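Local coordinates for alpha,alpha-trehalose-phosphate synthase (UDP-forming) (Burkholderia multivorans, PDB 5UOF), which belongs to glycosyltransferase family 20, a group of enzymes built on the two-domain GT-B fold, at residues Val268-Arg273 with Leu303-Pro308; Arg283-Glu288 with Ala328-Gly333; Thr323-Ala328 with Tyr345-Tyr350. One frame throughout, in Å; residues are numbered along the deposited sequence. Where two conformers were deposited one is given.

Interaction 1 (Val268-Arg273 with Leu303-Pro308)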
loop_
_atom_site.group_PDB
_atom_site.type_symbol
_atom_site.label_atom_id
_atom_site.label_comp_id
_atom_site.label_asym_id
_atom_site.label_seq_id
_atom_site.Cartn_x
_atom_site.Cartn_y
_atom_site.Cartn_z
ATOM N N VAL A 268 19.713 -24.791 -1.433
ATOM C CA VAL A 268 19.024 -23.524 -1.676
ATOM C C VAL A 268 19.594 -22.507 -0.694
ATOM O O VAL A 268 19.602 -22.750 0.519
ATOM C CB VAL A 268 17.502 -23.671 -1.497
ATOM C CG1 VAL A 268 16.786 -22.351 -1.802
ATOM C CG2 VAL A 268 16.973 -24.783 -2.388
ATOM N N MET A 269 20.089 -21.379 -1.205
ATOM C CA MET A 269 20.687 -20.341 -0.369
ATOM C C MET A 269 19.747 -19.151 -0.283
ATOM O O MET A 269 19.118 -18.773 -1.278
ATOM C CB MET A 269 22.036 -19.859 -0.926
ATOM C CG MET A 269 23.214 -20.773 -0.657
ATOM S SD MET A 269 23.653 -20.931 1.086
ATOM C CE MET A 269 23.990 -19.230 1.496
ATOM N N SER A 270 19.693 -18.548 0.901
ATOM C CA SER A 270 18.854 -17.388 1.179
ATOM C C SER A 270 19.587 -16.566 2.235
ATOM O O SER A 270 20.061 -17.123 3.231
ATOM C CB SER A 270 17.465 -17.841 1.661
ATOM O OG SER A 270 16.577 -16.761 1.888
ATOM N N VAL A 271 19.725 -15.257 2.006
ATOM C CA VAL A 271 20.493 -14.389 2.899
ATOM C C VAL A 271 19.709 -13.094 3.054
ATOM O O VAL A 271 19.492 -12.383 2.066
ATOM C CB VAL A 271 21.910 -14.087 2.374
ATOM C CG1 VAL A 271 22.655 -13.218 3.355
ATOM C CG2 VAL A 271 22.705 -15.375 2.127
ATOM N N ASP A 272 19.253 -12.807 4.274
ATOM C CA ASP A 272 18.405 -11.640 4.522
ATOM C C ASP A 272 18.646 -11.100 5.917
ATOM O O ASP A 272 18.706 -11.867 6.876
ATOM C CB ASP A 272 16.905 -11.975 4.439
ATOM C CG ASP A 272 16.490 -12.577 3.117
ATOM O OD1 ASP A 272 16.843 -13.747 2.838
ATOM O OD2 ASP A 272 15.750 -11.894 2.375
ATOM N N ARG A 273 18.730 -9.776 6.040
ATOM C CA ARG A 273 18.549 -9.188 7.354
ATOM C C ARG A 273 17.095 -9.369 7.789
ATOM O O ARG A 273 16.189 -9.546 6.972
ATOM C CB ARG A 273 18.941 -7.711 7.345
ATOM C CG ARG A 273 17.948 -6.807 6.654
ATOM C CD ARG A 273 18.436 -5.365 6.626
ATOM N NE ARG A 273 18.650 -4.825 7.965
ATOM C CZ ARG A 273 17.726 -4.170 8.663
ATOM N NH1 ARG A 273 16.519 -3.980 8.148
ATOM N NH2 ARG A 273 18.007 -3.705 9.874
ATOM N N LEU A 303 17.583 -26.089 2.709
ATOM C CA LEU A 303 17.547 -24.638 2.652
ATOM C C LEU A 303 18.468 -24.094 3.736
ATOM O O LEU A 303 18.337 -24.464 4.902
ATOM C CB LEU A 303 16.114 -24.123 2.847
ATOM C CG LEU A 303 15.968 -22.619 3.128
ATOM C CD1 LEU A 303 16.454 -21.797 1.940
ATOM C CD2 LEU A 303 14.488 -22.304 3.441
ATOM N N VAL A 304 19.420 -23.247 3.346
ATOM C CA VAL A 304 20.256 -22.519 4.290
ATOM C C VAL A 304 19.792 -21.071 4.269
ATOM O O VAL A 304 19.902 -20.396 3.240
ATOM C CB VAL A 304 21.747 -22.636 3.935
ATOM C CG1 VAL A 304 22.581 -21.672 4.785
ATOM C CG2 VAL A 304 22.230 -24.046 4.177
ATOM N N GLN A 305 19.250 -20.605 5.391
ATOM C CA GLN A 305 18.857 -19.208 5.574
ATOM C C GLN A 305 19.857 -18.554 6.514
ATOM O O GLN A 305 19.955 -18.935 7.686
ATOM C CB GLN A 305 17.442 -19.091 6.141
ATOM C CG GLN A 305 17.050 -17.646 6.484
ATOM C CD GLN A 305 16.801 -16.815 5.251
ATOM O OE1 GLN A 305 15.945 -17.156 4.438
ATOM N NE2 GLN A 305 17.553 -15.720 5.096
ATOM N N ILE A 306 20.600 -17.579 5.999
ATOM C CA ILE A 306 21.532 -16.801 6.794
ATOM C C ILE A 306 20.879 -15.457 7.062
ATOM O O ILE A 306 20.308 -14.846 6.152
ATOM C CB ILE A 306 22.882 -16.641 6.075
ATOM C CG1 ILE A 306 23.564 -18.011 5.970
ATOM C CG2 ILE A 306 23.784 -15.629 6.807
ATOM C CD1 ILE A 306 24.710 -18.047 4.980
ATOM N N ALA A 307 20.931 -15.020 8.314
ATOM C CA ALA A 307 20.366 -13.736 8.728
ATOM C C ALA A 307 21.421 -13.028 9.562
ATOM O O ALA A 307 21.569 -13.317 10.762
ATOM C CB ALA A 307 19.066 -13.911 9.505
ATOM N N PRO A 308 22.201 -12.140 8.958
ATOM C CA PRO A 308 23.187 -11.382 9.717
ATOM C C PRO A 308 22.498 -10.607 10.824
ATOM O O PRO A 308 21.543 -9.868 10.559
ATOM C CB PRO A 308 23.797 -10.437 8.668
ATOM C CG PRO A 308 23.461 -11.061 7.338
ATOM C CD PRO A 308 22.160 -11.764 7.535
#

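Interaction 2 (Arg283-Glu288 with Ala328-Gly333)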
loop_
_atom_site.group_PDB
_atom_site.type_symbol
_atom_site.label_atom_id
_atom_site.label_comp_id
_atom_site.label_asym_id
_atom_site.label_seq_id
_atom_site.Cartn_x
_atom_site.Cartn_y
_atom_site.Cartn_z
ATOM N N ARG A 283 8.889 -17.307 3.013
ATOM C CA ARG A 283 10.046 -17.996 2.449
ATOM C C ARG A 283 10.120 -19.439 2.948
ATOM O O ARG A 283 10.231 -20.391 2.157
ATOM C CB ARG A 283 11.308 -17.206 2.835
ATOM C CG ARG A 283 12.561 -17.491 2.015
ATOM C CD ARG A 283 12.623 -16.621 0.771
ATOM N NE ARG A 283 12.545 -15.193 1.094
ATOM C CZ ARG A 283 13.590 -14.410 1.337
ATOM N NH1 ARG A 283 14.822 -14.904 1.315
ATOM N NH2 ARG A 283 13.400 -13.123 1.628
ATOM N N PHE A 284 10.056 -19.615 4.266
ATOM C CA PHE A 284 10.149 -20.943 4.851
ATOM C C PHE A 284 8.941 -21.786 4.473
ATOM O O PHE A 284 9.080 -22.976 4.178
ATOM C CB PHE A 284 10.240 -20.870 6.373
ATOM C CG PHE A 284 11.565 -20.373 6.908
ATOM C CD1 PHE A 284 12.526 -19.828 6.071
ATOM C CD2 PHE A 284 11.835 -20.482 8.261
ATOM C CE1 PHE A 284 13.740 -19.374 6.595
ATOM C CE2 PHE A 284 13.045 -20.027 8.791
ATOM C CZ PHE A 284 13.994 -19.483 7.947
ATOM N N GLN A 285 7.746 -21.193 4.516
ATOM C CA GLN A 285 6.539 -21.986 4.304
ATOM C C GLN A 285 6.439 -22.478 2.867
ATOM O O GLN A 285 5.862 -23.541 2.615
ATOM C CB GLN A 285 5.293 -21.174 4.678
ATOM C CG GLN A 285 5.175 -20.942 6.184
ATOM C CD GLN A 285 3.883 -20.250 6.575
ATOM O OE1 GLN A 285 3.124 -19.804 5.719
ATOM N NE2 GLN A 285 3.630 -20.154 7.881
ATOM N N ALA A 286 6.949 -21.707 1.911
ATOM C CA ALA A 286 6.931 -22.189 0.535
ATOM C C ALA A 286 7.893 -23.353 0.344
ATOM O O ALA A 286 7.614 -24.256 -0.447
ATOM C CB ALA A 286 7.260 -21.054 -0.427
ATOM N N PHE A 287 9.030 -23.346 1.048
ATOM C CA PHE A 287 9.927 -24.498 1.005
ATOM C C PHE A 287 9.251 -25.720 1.614
ATOM O O PHE A 287 9.352 -26.833 1.082
ATOM C CB PHE A 287 11.225 -24.160 1.743
ATOM C CG PHE A 287 12.271 -25.239 1.675
ATOM C CD1 PHE A 287 12.894 -25.544 0.478
ATOM C CD2 PHE A 287 12.642 -25.937 2.818
ATOM C CE1 PHE A 287 13.869 -26.547 0.420
ATOM C CE2 PHE A 287 13.619 -26.924 2.765
ATOM C CZ PHE A 287 14.221 -27.236 1.568
ATOM N N GLU A 288 8.552 -25.521 2.732
ATOM C CA GLU A 288 7.772 -26.594 3.337
ATOM C C GLU A 288 6.752 -27.148 2.350
ATOM O O GLU A 288 6.624 -28.364 2.192
ATOM C CB GLU A 288 7.063 -26.065 4.583
ATOM C CG GLU A 288 6.121 -27.065 5.230
ATOM C CD GLU A 288 5.201 -26.423 6.258
ATOM O OE1 GLU A 288 5.160 -25.169 6.342
ATOM O OE2 GLU A 288 4.520 -27.181 6.982
ATOM N N ALA A 328 10.959 -22.546 11.561
ATOM C CA ALA A 328 11.990 -23.544 11.296
ATOM C C ALA A 328 11.805 -24.764 12.192
ATOM O O ALA A 328 11.924 -25.907 11.734
ATOM C CB ALA A 328 13.382 -22.930 11.484
ATOM N N GLY A 329 11.502 -24.538 13.473
ATOM C CA GLY A 329 11.264 -25.652 14.372
ATOM C C GLY A 329 10.112 -26.526 13.921
ATOM O O GLY A 329 10.186 -27.756 13.989
ATOM N N ARG A 330 9.028 -25.903 13.451
ATOM C CA ARG A 330 7.882 -26.681 12.994
ATOM C C ARG A 330 8.215 -27.457 11.724
ATOM O O ARG A 330 7.892 -28.643 11.609
ATOM C CB ARG A 330 6.683 -25.763 12.763
ATOM C CG ARG A 330 5.414 -26.506 12.393
ATOM C CD ARG A 330 4.282 -25.533 12.111
ATOM N NE ARG A 330 4.644 -24.589 11.059
ATOM C CZ ARG A 330 4.659 -24.900 9.771
ATOM N NH1 ARG A 330 4.324 -26.129 9.397
ATOM N NH2 ARG A 330 5.012 -23.990 8.868
ATOM N N ILE A 331 8.864 -26.803 10.760
ATOM C CA ILE A 331 9.137 -27.443 9.474
ATOM C C ILE A 331 10.176 -28.544 9.628
ATOM O O ILE A 331 10.043 -29.633 9.046
ATOM C CB ILE A 331 9.553 -26.378 8.443
ATOM C CG1 ILE A 331 8.378 -25.437 8.160
ATOM C CG2 ILE A 331 10.044 -27.016 7.156
ATOM C CD1 ILE A 331 8.775 -24.157 7.394
ATOM N N ASN A 332 11.221 -28.296 10.421
ATOM C CA ASN A 332 12.174 -29.363 10.704
ATOM C C ASN A 332 11.515 -30.493 11.493
ATOM O O ASN A 332 11.783 -31.669 11.237
ATOM C CB ASN A 332 13.397 -28.784 11.430
ATOM C CG ASN A 332 14.253 -27.932 10.501
ATOM O OD1 ASN A 332 14.269 -28.162 9.286
ATOM N ND2 ASN A 332 14.936 -26.921 11.053
ATOM N N GLY A 333 10.618 -30.169 12.426
ATOM C CA GLY A 333 9.916 -31.231 13.126
ATOM C C GLY A 333 9.089 -32.082 12.181
ATOM O O GLY A 333 8.963 -33.296 12.372
#

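Interaction 3 (Thr323-Ala328 with Tyr345-Tyr350). With EDO (1,2-ethanediol), chain O.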
loop_
_atom_site.group_PDB
_atom_site.type_symbol
_atom_site.label_atom_id
_atom_site.label_comp_id
_atom_site.label_asym_id
_atom_site.label_seq_id
_atom_site.Cartn_x
_atom_site.Cartn_y
_atom_site.Cartn_z
ATOM N N THR A 323 9.645 -15.593 15.615
ATOM C CA THR A 323 8.702 -16.155 14.659
ATOM C C THR A 323 9.388 -17.148 13.734
ATOM O O THR A 323 8.859 -18.240 13.492
ATOM C CB THR A 323 8.049 -15.034 13.856
ATOM O OG1 THR A 323 7.295 -14.191 14.740
ATOM C CG2 THR A 323 7.123 -15.607 12.823
ATOM N N LEU A 324 10.583 -16.798 13.233
ATOM C CA LEU A 324 11.279 -17.667 12.283
ATOM C C LEU A 324 11.821 -18.914 12.960
ATOM O O LEU A 324 11.843 -19.993 12.355
ATOM C CB LEU A 324 12.421 -16.914 11.603
ATOM C CG LEU A 324 12.021 -15.775 10.675
ATOM C CD1 LEU A 324 13.276 -15.173 10.057
ATOM C CD2 LEU A 324 11.074 -16.294 9.590
ATOM N N GLU A 325 12.296 -18.785 14.201
ATOM C CA GLU A 325 12.724 -19.974 14.929
ATOM C C GLU A 325 11.564 -20.944 15.114
ATOM O O GLU A 325 11.738 -22.159 14.981
ATOM C CB GLU A 325 13.343 -19.575 16.272
ATOM C CG GLU A 325 14.726 -18.958 16.086
ATOM C CD GLU A 325 15.299 -18.274 17.319
ATOM O OE1 GLU A 325 16.512 -17.974 17.287
ATOM O OE2 GLU A 325 14.565 -18.015 18.299
ATOM N N GLY A 326 10.365 -20.424 15.388
ATOM C CA GLY A 326 9.207 -21.296 15.507
ATOM C C GLY A 326 8.854 -21.972 14.195
ATOM O O GLY A 326 8.511 -23.159 14.171
ATOM N N GLU A 327 8.932 -21.227 13.087
ATOM C CA GLU A 327 8.638 -21.803 11.776
ATOM C C GLU A 327 9.673 -22.858 11.393
ATOM O O GLU A 327 9.319 -23.954 10.937
ATOM C CB GLU A 327 8.568 -20.699 10.716
ATOM C CG GLU A 327 7.258 -19.924 10.696
ATOM C CD GLU A 327 6.056 -20.826 10.500
ATOM O OE1 GLU A 327 5.409 -21.194 11.500
ATOM O OE2 GLU A 327 5.776 -21.198 9.343
ATOM N N ALA A 328 10.959 -22.546 11.561
ATOM C CA ALA A 328 11.990 -23.544 11.296
ATOM C C ALA A 328 11.805 -24.764 12.192
ATOM O O ALA A 328 11.924 -25.907 11.734
ATOM C CB ALA A 328 13.382 -22.930 11.484
ATOM N N TYR A 345 18.922 -22.575 9.801
ATOM C CA TYR A 345 18.620 -21.166 10.007
ATOM C C TYR A 345 19.701 -20.601 10.919
ATOM O O TYR A 345 19.785 -20.961 12.101
ATOM C CB TYR A 345 17.212 -20.991 10.583
ATOM C CG TYR A 345 16.914 -19.598 11.046
ATOM C CD1 TYR A 345 17.351 -18.496 10.326
ATOM C CD2 TYR A 345 16.203 -19.381 12.218
ATOM C CE1 TYR A 345 17.096 -17.217 10.765
ATOM C CE2 TYR A 345 15.941 -18.109 12.661
ATOM C CZ TYR A 345 16.387 -17.037 11.928
ATOM O OH TYR A 345 16.132 -15.775 12.377
ATOM N N LEU A 346 20.543 -19.733 10.352
ATOM C CA LEU A 346 21.800 -19.313 10.962
ATOM C C LEU A 346 21.748 -17.813 11.208
ATOM O O LEU A 346 21.791 -17.025 10.257
ATOM C CB LEU A 346 22.975 -19.673 10.051
ATOM C CG LEU A 346 23.156 -21.187 9.895
ATOM C CD1 LEU A 346 24.030 -21.516 8.686
ATOM C CD2 LEU A 346 23.756 -21.752 11.179
ATOM N N ASN A 347 21.677 -17.429 12.484
ATOM C CA ASN A 347 21.663 -16.026 12.895
ATOM C C ASN A 347 23.108 -15.568 13.100
ATOM O O ASN A 347 23.557 -15.288 14.213
ATOM C CB ASN A 347 20.841 -15.858 14.167
ATOM C CG ASN A 347 19.376 -16.161 13.956
ATOM O OD1 ASN A 347 18.843 -17.148 14.475
ATOM N ND2 ASN A 347 18.711 -15.311 13.191
ATOM N N ARG A 348 23.841 -15.516 11.986
ATOM C CA ARG A 348 25.292 -15.407 12.002
ATOM C C ARG A 348 25.769 -14.493 10.882
ATOM O O ARG A 348 25.156 -14.409 9.813
ATOM C CB ARG A 348 25.981 -16.774 11.803
ATOM C CG ARG A 348 25.474 -17.893 12.683
ATOM C CD ARG A 348 26.112 -17.844 14.059
ATOM N NE ARG A 348 25.554 -18.860 14.946
ATOM C CZ ARG A 348 24.707 -18.599 15.937
ATOM N NH1 ARG A 348 24.325 -17.350 16.182
ATOM N NH2 ARG A 348 24.237 -19.589 16.685
ATOM N N LYS A 349 26.902 -13.855 11.131
ATOM C CA LYS A 349 27.584 -13.029 10.145
ATOM C C LYS A 349 28.725 -13.829 9.526
ATOM O O LYS A 349 29.569 -14.373 10.247
ATOM C CB LYS A 349 28.117 -11.750 10.798
ATOM C CG LYS A 349 29.133 -10.973 9.965
ATOM C CD LYS A 349 28.487 -10.274 8.777
ATOM C CE LYS A 349 29.509 -9.457 7.988
ATOM N NZ LYS A 349 30.115 -8.350 8.795
ATOM N N TYR A 350 28.754 -13.902 8.194
ATOM C CA TYR A 350 29.843 -14.556 7.470
ATOM C C TYR A 350 30.570 -13.549 6.592
ATOM O O TYR A 350 29.951 -12.622 6.065
ATOM C CB TYR A 350 29.319 -15.712 6.592
ATOM C CG TYR A 350 28.693 -16.796 7.425
ATOM C CD1 TYR A 350 29.477 -17.784 8.005
ATOM C CD2 TYR A 350 27.322 -16.814 7.663
ATOM C CE1 TYR A 350 28.920 -18.768 8.786
ATOM C CE2 TYR A 350 26.753 -17.793 8.447
ATOM C CZ TYR A 350 27.557 -18.767 9.003
ATOM O OH TYR A 350 27.008 -19.736 9.802
HETATM C C1 EDO O . 30.434 -16.955 11.943
HETATM O O1 EDO O . 29.643 -16.022 12.682
HETATM C C2 EDO O . 30.488 -18.241 12.749
HETATM O O2 EDO O . 31.815 -18.767 12.689
#

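Interaction 1 (Val268-Arg273 with Leu303-Pro308)
Ser270 and Gln305 sit level on parallel strands, Ser270 OG hydrogen-bonded to Gln305 OE1 at 2.7 Å, tilted 34° from the amide carbonyl plane; Tyr366 O is a second acceptor near that hydroxyl. Backbone bonds join Val304 N to Val268 O, Ser270 N to Val304 O and Ile306 N to Ser270 O. Bent at chi2 (73°), Gln305 turns CD towards 268-273, and NE2 reaches Asp272 OD1 at 3.1 Å; OD1 lies near the Gln305 amide plane and is met on the carboxylate's anti side, somewhat out of its plane. NE2 also donates, from above the carbonyl plane, to Ile306 O, which accepts from Asp272 N too; Arg283 takes Asp272 OD2. The face carrying Met269, Val271, Val304 and Ile306 is apolar and closely packed: Met269, folded back, lays SD on Val304 CB at 3.8 Å and CE on Ile306 CD1 at 3.7 Å, with Val271 alongside Ile306. Past the strands Asp272 O has Ala307 CA at 3.1 Å and Pro308 CD at 3.5 Å; the solvent side begins with exposed Arg273, whose guanidinium leads away to a salt bridge with Asp275. Strands 266-271 and 301-306 with helix 280-293 form a parallel beta-alpha-beta unit of a Rossmann-like GT-B domain.

Interaction 2 (Arg283-Glu288 with Ala328-Gly333)
Glu288 and Arg330 make the charged part of the contact, a two-pronged, end-on salt bridge. Arg330 NH1 meets Glu288 OE2 at 2.6 Å and Arg330 NH2 meets Glu288 OE1 at 2.8 Å, both on the syn sides of the carboxylate. The acceptors lie near the guanidinium plane, but the carboxylate is twisted 40° against it. Both partners are shared: Arg334 also bridges to Glu288 OE2, and Glu327 to Arg330 NH2, a clustering of opposite charges that probably keeps all four ionised. Gln285, whose amide is turned to Glu327, adds only van der Waals contact, its CG lying 4.1 Å from Arg330 NH2 at the guanidinium edge.

The apolar part is carried by Ile331. With CG1 anti to its carbonyl carbon (chi1 -66°) and CD1 extended beyond, it pushes CD1 to 3.4 Å from Phe284 O and 3.7 Å from Phe284 CB, while CG1 lies against the Glu288 chain. Towards the N-terminal ends of the two segments, Phe284 CE2 touches Ala328 CB at 4.0 Å. The axes of segments 283-288 and 328-333 run nearly parallel, 10.4 Å apart at closest, as for successive crossover helices on one face of a Rossmann-like parallel sheet.

Interaction 3 (Thr323-Ala328 with Tyr345-Tyr350)
Tyr345 OH accepts a hydrogen bond from Asn347 ND2 at 2.7 Å and has Leu324 CD1 of helix 314-335 packed against it at 3.7 Å. The bond from Asn347 is almost straight (169°), and the hydroxyl lies close to the amide plane, which probably helps to hold the ring's position against the helix. Asn347 is the centre of an inverse gamma turn at the strand's end, and its side chain comes back to the tyrosine two residues earlier.

The ring carries most of the contact. CG of Tyr345 is anti to the backbone N (chi1 170°), which starts the ring off towards the helix. Leu324 CB comes obliquely to the ring, 3.9 Å from Tyr345 CE2, and the two side chains cross at about a right angle. Glu325 arrives at the ring edge instead, its CG near the ring plane and 3.7 Å from Tyr345 CE2. Ala328 CB completes the row one helical turn after Leu324, opposite Tyr345 CB at 4.4 Å.

Helix 314-335 is the crossover of the beta-alpha-beta unit that runs from strand 301-306 to strand 343-346, the latter an outermost strand of the parallel sheet. Tyr345 thus lies between that border strand and the helix covering it, with Leu274 touching both Leu324 and Tyr345 from a nearby loop.

Glu325 turns its carboxylate to Arg321 in a salt bridge, and Glu325 OE1 only passes Asn347 OD1 at 3.7 Å, two acceptors with no bond between them. Farther along the chain, 1,2-ethanediol, probably from the crystallisation liquor, donates through O1 to Lys349 O at 2.9 Å, and its C1 lies obliquely to the Tyr350 ring.

How the interactions relate
Two consecutive beta-alpha-beta units tie the three contacts together: interaction 1 pairs two strands, interaction 2 pairs the two crossover helices, and interaction 3 sets the second helix on the third strand. The centres of interactions 1 and 3 are about 8 Å apart, and backbone bonding continues the sheet between them, Leu346 N lying 2.8 Å from Gln305 O. Interaction 2 is tied to interaction 1 by Arg283 NH2, 2.8 Å from Asp272 OD2, and to interaction 3 by Gln285 NE2, 2.8 Å from Glu327 OE2, and by the shared Ala328. The sodium ion of Arg360, Ser362 and Gln385 is about 8 Å from the Met269 side chain of interaction 1.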